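Local coordinates for GPI-anchored protein LLG1 (Arabidopsis thaliana, PDB 6A5D) that probably acts as a GPI-anchored co-receptor that helps a heterotypic cell-surface receptor complex perceive RALF peptides, at residues F56-N68 with E102-P114. Residues are numbered along the deposited sequence; the frame is centred on the assembly and turned at random.
Sequences FKDFACPYTDQLN and EGLECPAGSQLPP
A disulfide between C61 and C106 ties the 3-10 segment at C61, which follows helix 49-60, to the irregular loop after helix 92-99 in this small, cystine-rich fold of helices and loops, without strands. The two SG atoms are 2.0 Å apart with a C-S-S-C torsion of -91°, close to the relaxed value, and the methyl CG2 of T64 rests against C106 SG. Beside the bridge, L112 carries the apolar contact, its two methyls parting among different partners: CD1 meets F56 CE2 at 3.6 Å and also touches C61 SG, while CD2 fits between A60 CB, T64 CG2 and L67 CD1. L104 CD2 reaches the edge of the F56 ring, which also meets F93, M78 and I82.

Polar bonds hold the loop at two places. K57 is extended beyond CG, which carries NZ to the carbonyls of the E102-E105 type II' turn; it donates to G103 O and E105 O, each at 2.8 Å and each from above the carbonyl plane. A water accepts a third bond from NZ and donates to E102 OE1. A methionine in place of K57 would probably leave both carbonyls without this donor and the turn less firmly held. At the second, beyond helix 64-67, N68 ND2 donates to Q111 O at 2.7 Å, the acceptor lying in the amide plane, with an N-H...O angle of 164°.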
loop_
_atom_site.group_PDB
_atom_site.type_symbol
_atom_site.label_atom_id
_atom_site.label_comp_id
_atom_site.label_asym_id
_atom_site.label_seq_id
_atom_site.Cartn_x
_atom_site.Cartn_y
_atom_site.Cartn_z
ATOM N N PHE A 56 5.873 1.507 -0.358
ATOM C CA PHE A 56 4.495 1.069 -0.526
ATOM C C PHE A 56 4.174 0.777 -1.989
ATOM O O PHE A 56 3.555 -0.253 -2.297
ATOM C CB PHE A 56 3.576 2.148 0.043
ATOM C CG PHE A 56 2.138 1.982 -0.320
ATOM C CD1 PHE A 56 1.408 0.903 0.143
ATOM C CD2 PHE A 56 1.504 2.915 -1.129
ATOM C CE1 PHE A 56 0.080 0.753 -0.185
ATOM C CE2 PHE A 56 0.166 2.769 -1.450
ATOM C CZ PHE A 56 -0.541 1.672 -0.984
ATOM N N LYS A 57 4.582 1.671 -2.909
ATOM C CA LYS A 57 4.390 1.422 -4.338
ATOM C C LYS A 57 5.157 0.188 -4.779
ATOM O O LYS A 57 4.625 -0.652 -5.516
ATOM C CB LYS A 57 4.840 2.642 -5.141
ATOM C CG LYS A 57 3.805 3.766 -5.098
ATOM C CD LYS A 57 4.225 5.031 -5.840
ATOM C CE LYS A 57 3.124 6.079 -5.738
ATOM N NZ LYS A 57 3.407 7.282 -6.587
ATOM N N ASP A 58 6.393 0.027 -4.293
ATOM C CA ASP A 58 7.172 -1.158 -4.650
ATOM C C ASP A 58 6.477 -2.439 -4.192
ATOM O O ASP A 58 6.511 -3.461 -4.894
ATOM C CB ASP A 58 8.588 -1.052 -4.093
ATOM C CG ASP A 58 9.469 -0.107 -4.894
ATOM O OD1 ASP A 58 9.159 0.154 -6.075
ATOM O OD2 ASP A 58 10.486 0.365 -4.352
ATOM N N PHE A 59 5.807 -2.385 -3.036
ATOM C CA PHE A 59 5.076 -3.539 -2.518
ATOM C C PHE A 59 3.782 -3.771 -3.289
ATOM O O PHE A 59 3.441 -4.918 -3.615
ATOM C CB PHE A 59 4.738 -3.317 -1.038
ATOM C CG PHE A 59 3.900 -4.425 -0.440
ATOM C CD1 PHE A 59 4.515 -5.533 0.136
ATOM C CD2 PHE A 59 2.507 -4.370 -0.468
ATOM C CE1 PHE A 59 3.745 -6.563 0.679
ATOM C CE2 PHE A 59 1.734 -5.400 0.072
ATOM C CZ PHE A 59 2.354 -6.501 0.633
ATOM N N ALA A 60 3.042 -2.695 -3.573
ATOM C CA ALA A 60 1.634 -2.791 -3.936
ATOM C C ALA A 60 1.390 -2.685 -5.429
ATOM O O ALA A 60 0.443 -3.285 -5.930
ATOM C CB ALA A 60 0.830 -1.693 -3.218
ATOM N N CYS A 61 2.234 -1.957 -6.148
ATOM C CA CYS A 61 2.029 -1.791 -7.581
ATOM C C CYS A 61 1.963 -3.096 -8.371
ATOM O O CYS A 61 1.239 -3.120 -9.382
ATOM C CB CYS A 61 3.071 -0.831 -8.164
ATOM S SG CYS A 61 2.783 0.886 -7.679
ATOM N N PRO A 62 2.646 -4.183 -7.999
ATOM C CA PRO A 62 2.444 -5.435 -8.747
ATOM C C PRO A 62 1.025 -5.967 -8.667
ATOM O O PRO A 62 0.679 -6.872 -9.433
ATOM C CB PRO A 62 3.484 -6.407 -8.169
ATOM C CG PRO A 62 4.411 -5.590 -7.329
ATOM C CD PRO A 62 3.782 -4.254 -7.051
ATOM N N TYR A 63 0.183 -5.421 -7.790
ATOM C CA TYR A 63 -1.143 -5.970 -7.535
ATOM C C TYR A 63 -2.262 -5.011 -7.908
ATOM O O TYR A 63 -3.394 -5.192 -7.456
ATOM C CB TYR A 63 -1.256 -6.447 -6.081
ATOM C CG TYR A 63 -0.170 -7.451 -5.790
ATOM C CD1 TYR A 63 -0.312 -8.763 -6.209
ATOM C CD2 TYR A 63 1.029 -7.079 -5.176
ATOM C CE1 TYR A 63 0.683 -9.700 -6.006
ATOM C CE2 TYR A 63 2.050 -8.017 -4.975
ATOM C CZ TYR A 63 1.861 -9.324 -5.388
ATOM O OH TYR A 63 2.830 -10.297 -5.221
ATOM N N THR A 64 -1.977 -4.003 -8.746
ATOM C CA THR A 64 -3.033 -3.062 -9.119
ATOM C C THR A 64 -4.208 -3.766 -9.793
ATOM O O THR A 64 -5.361 -3.356 -9.602
ATOM C CB THR A 64 -2.507 -1.924 -10.006
ATOM O OG1 THR A 64 -1.810 -2.456 -11.147
ATOM C CG2 THR A 64 -1.578 -1.030 -9.231
ATOM N N ASP A 65 -3.953 -4.827 -10.567
ATOM C CA ASP A 65 -5.060 -5.555 -11.192
ATOM C C ASP A 65 -6.082 -5.969 -10.139
ATOM O O ASP A 65 -7.291 -5.763 -10.300
ATOM C CB ASP A 65 -4.565 -6.823 -11.896
ATOM C CG ASP A 65 -3.786 -6.560 -13.190
ATOM O OD1 ASP A 65 -3.673 -5.413 -13.652
ATOM O OD2 ASP A 65 -3.290 -7.564 -13.755
ATOM N N GLN A 66 -5.607 -6.560 -9.046
ATOM C CA GLN A 66 -6.507 -7.067 -8.020
ATOM C C GLN A 66 -6.969 -5.958 -7.085
ATOM O O GLN A 66 -8.146 -5.912 -6.712
ATOM C CB GLN A 66 -5.827 -8.197 -7.242
ATOM C CG GLN A 66 -5.393 -9.369 -8.121
ATOM C CD GLN A 66 -3.939 -9.284 -8.581
ATOM O OE1 GLN A 66 -3.439 -8.234 -8.948
ATOM N NE2 GLN A 66 -3.253 -10.418 -8.546
ATOM N N LEU A 67 -6.072 -5.029 -6.748
ATOM C CA LEU A 67 -6.434 -3.934 -5.856
ATOM C C LEU A 67 -7.513 -3.055 -6.473
ATOM O O LEU A 67 -8.370 -2.522 -5.758
ATOM C CB LEU A 67 -5.198 -3.106 -5.525
ATOM C CG LEU A 67 -4.177 -3.792 -4.619
ATOM C CD1 LEU A 67 -2.884 -2.997 -4.578
ATOM C CD2 LEU A 67 -4.724 -3.961 -3.199
ATOM N N ASN A 68 -7.469 -2.869 -7.791
ATOM C CA ASN A 68 -8.431 -2.030 -8.501
ATOM C C ASN A 68 -9.656 -2.792 -8.966
ATOM O O ASN A 68 -10.423 -2.273 -9.791
ATOM C CB ASN A 68 -7.781 -1.262 -9.654
ATOM C CG ASN A 68 -6.897 -0.130 -9.172
ATOM O OD1 ASN A 68 -7.129 0.446 -8.106
ATOM N ND2 ASN A 68 -5.881 0.196 -9.949
ATOM N N GLU A 102 4.135 12.201 -7.668
ATOM C CA GLU A 102 3.439 11.207 -8.473
ATOM C C GLU A 102 2.100 10.794 -7.886
ATOM O O GLU A 102 1.442 9.916 -8.450
ATOM C CB GLU A 102 4.330 9.989 -8.695
ATOM C CG GLU A 102 5.607 10.309 -9.449
ATOM C CD GLU A 102 6.706 10.828 -8.546
ATOM O OE1 GLU A 102 6.697 10.501 -7.338
ATOM O OE2 GLU A 102 7.586 11.560 -9.045
ATOM N N GLY A 103 1.683 11.390 -6.765
ATOM C CA GLY A 103 0.425 10.991 -6.164
ATOM C C GLY A 103 0.433 9.506 -5.867
ATOM O O GLY A 103 1.453 8.934 -5.456
ATOM N N LEU A 104 -0.705 8.860 -6.117
ATOM C CA LEU A 104 -0.842 7.420 -5.929
ATOM C C LEU A 104 -0.617 6.636 -7.222
ATOM O O LEU A 104 -0.978 5.455 -7.296
ATOM C CB LEU A 104 -2.189 7.088 -5.274
ATOM C CG LEU A 104 -2.181 7.197 -3.742
ATOM C CD1 LEU A 104 -3.601 7.256 -3.209
ATOM C CD2 LEU A 104 -1.432 6.001 -3.156
ATOM N N GLU A 105 0.005 7.259 -8.223
ATOM C CA GLU A 105 0.240 6.602 -9.506
ATOM C C GLU A 105 1.450 5.674 -9.445
ATOM O O GLU A 105 2.538 6.066 -9.006
ATOM C CB GLU A 105 0.445 7.653 -10.603
ATOM C CG GLU A 105 0.727 7.067 -11.978
ATOM C CD GLU A 105 0.712 8.112 -13.087
ATOM O OE1 GLU A 105 1.299 9.199 -12.888
ATOM O OE2 GLU A 105 0.138 7.833 -14.161
ATOM N N CYS A 106 1.256 4.442 -9.903
ATOM C CA CYS A 106 2.361 3.515 -10.078
ATOM C C CYS A 106 3.173 3.916 -11.304
ATOM O O CYS A 106 2.629 4.468 -12.263
ATOM C CB CYS A 106 1.815 2.111 -10.266
ATOM S SG CYS A 106 1.139 1.436 -8.739
ATOM N N PRO A 107 4.481 3.656 -11.298
ATOM C CA PRO A 107 5.314 4.113 -12.423
ATOM C C PRO A 107 4.893 3.533 -13.761
ATOM O O PRO A 107 5.073 4.198 -14.790
ATOM C CB PRO A 107 6.740 3.709 -12.017
ATOM C CG PRO A 107 6.596 2.798 -10.856
ATOM C CD PRO A 107 5.277 3.069 -10.208
ATOM N N ALA A 108 4.313 2.334 -13.782
ATOM C CA ALA A 108 3.786 1.772 -15.022
ATOM C C ALA A 108 2.457 2.383 -15.452
ATOM O O ALA A 108 1.967 2.045 -16.535
ATOM C CB ALA A 108 3.646 0.250 -14.916
ATOM N N GLY A 109 1.861 3.269 -14.658
ATOM C CA GLY A 109 0.712 4.057 -15.082
ATOM C C GLY A 109 -0.560 3.850 -14.287
ATOM O O GLY A 109 -1.429 4.740 -14.295
ATOM N N SER A 110 -0.728 2.716 -13.616
ATOM C CA SER A 110 -1.985 2.491 -12.921
ATOM C C SER A 110 -1.989 3.230 -11.582
ATOM O O SER A 110 -0.943 3.624 -11.059
ATOM C CB SER A 110 -2.220 0.997 -12.700
ATOM O OG SER A 110 -3.525 0.764 -12.184
ATOM N N GLN A 111 -3.185 3.389 -11.017
ATOM C CA GLN A 111 -3.389 4.129 -9.777
ATOM C C GLN A 111 -3.638 3.146 -8.645
ATOM O O GLN A 111 -4.434 2.211 -8.787
ATOM C CB GLN A 111 -4.622 5.030 -9.888
ATOM C CG GLN A 111 -4.634 5.913 -11.111
ATOM C CD GLN A 111 -3.474 6.876 -11.115
ATOM O OE1 GLN A 111 -3.119 7.440 -10.073
ATOM N NE2 GLN A 111 -2.858 7.059 -12.276
ATOM N N LEU A 112 -2.980 3.390 -7.482
ATOM C CA LEU A 112 -3.295 2.600 -6.299
ATOM C C LEU A 112 -4.480 3.217 -5.568
ATOM O O LEU A 112 -4.592 4.446 -5.496
ATOM C CB LEU A 112 -2.110 2.597 -5.350
ATOM C CG LEU A 112 -0.911 1.801 -5.829
ATOM C CD1 LEU A 112 0.306 2.108 -4.967
ATOM C CD2 LEU A 112 -1.278 0.338 -5.777
ATOM N N PRO A 113 -5.378 2.397 -5.020
ATOM C CA PRO A 113 -6.508 2.951 -4.285
ATOM C C PRO A 113 -6.047 3.592 -2.988
ATOM O O PRO A 113 -5.064 3.147 -2.372
ATOM C CB PRO A 113 -7.391 1.719 -4.016
ATOM C CG PRO A 113 -6.395 0.596 -3.931
ATOM C CD PRO A 113 -5.377 0.922 -5.002
ATOM N N PRO A 114 -6.738 4.640 -2.529
ATOM C CA PRO A 114 -6.383 5.240 -1.238
ATOM C C PRO A 114 -6.887 4.456 -0.045
ATOM O O PRO A 114 -6.385 4.674 1.066
ATOM C CB PRO A 114 -7.064 6.613 -1.297
ATOM C CG PRO A 114 -8.233 6.412 -2.175
ATOM C CD PRO A 114 -7.911 5.283 -3.141
HETATM O O HOH W 1 6.198 7.920 -6.550
#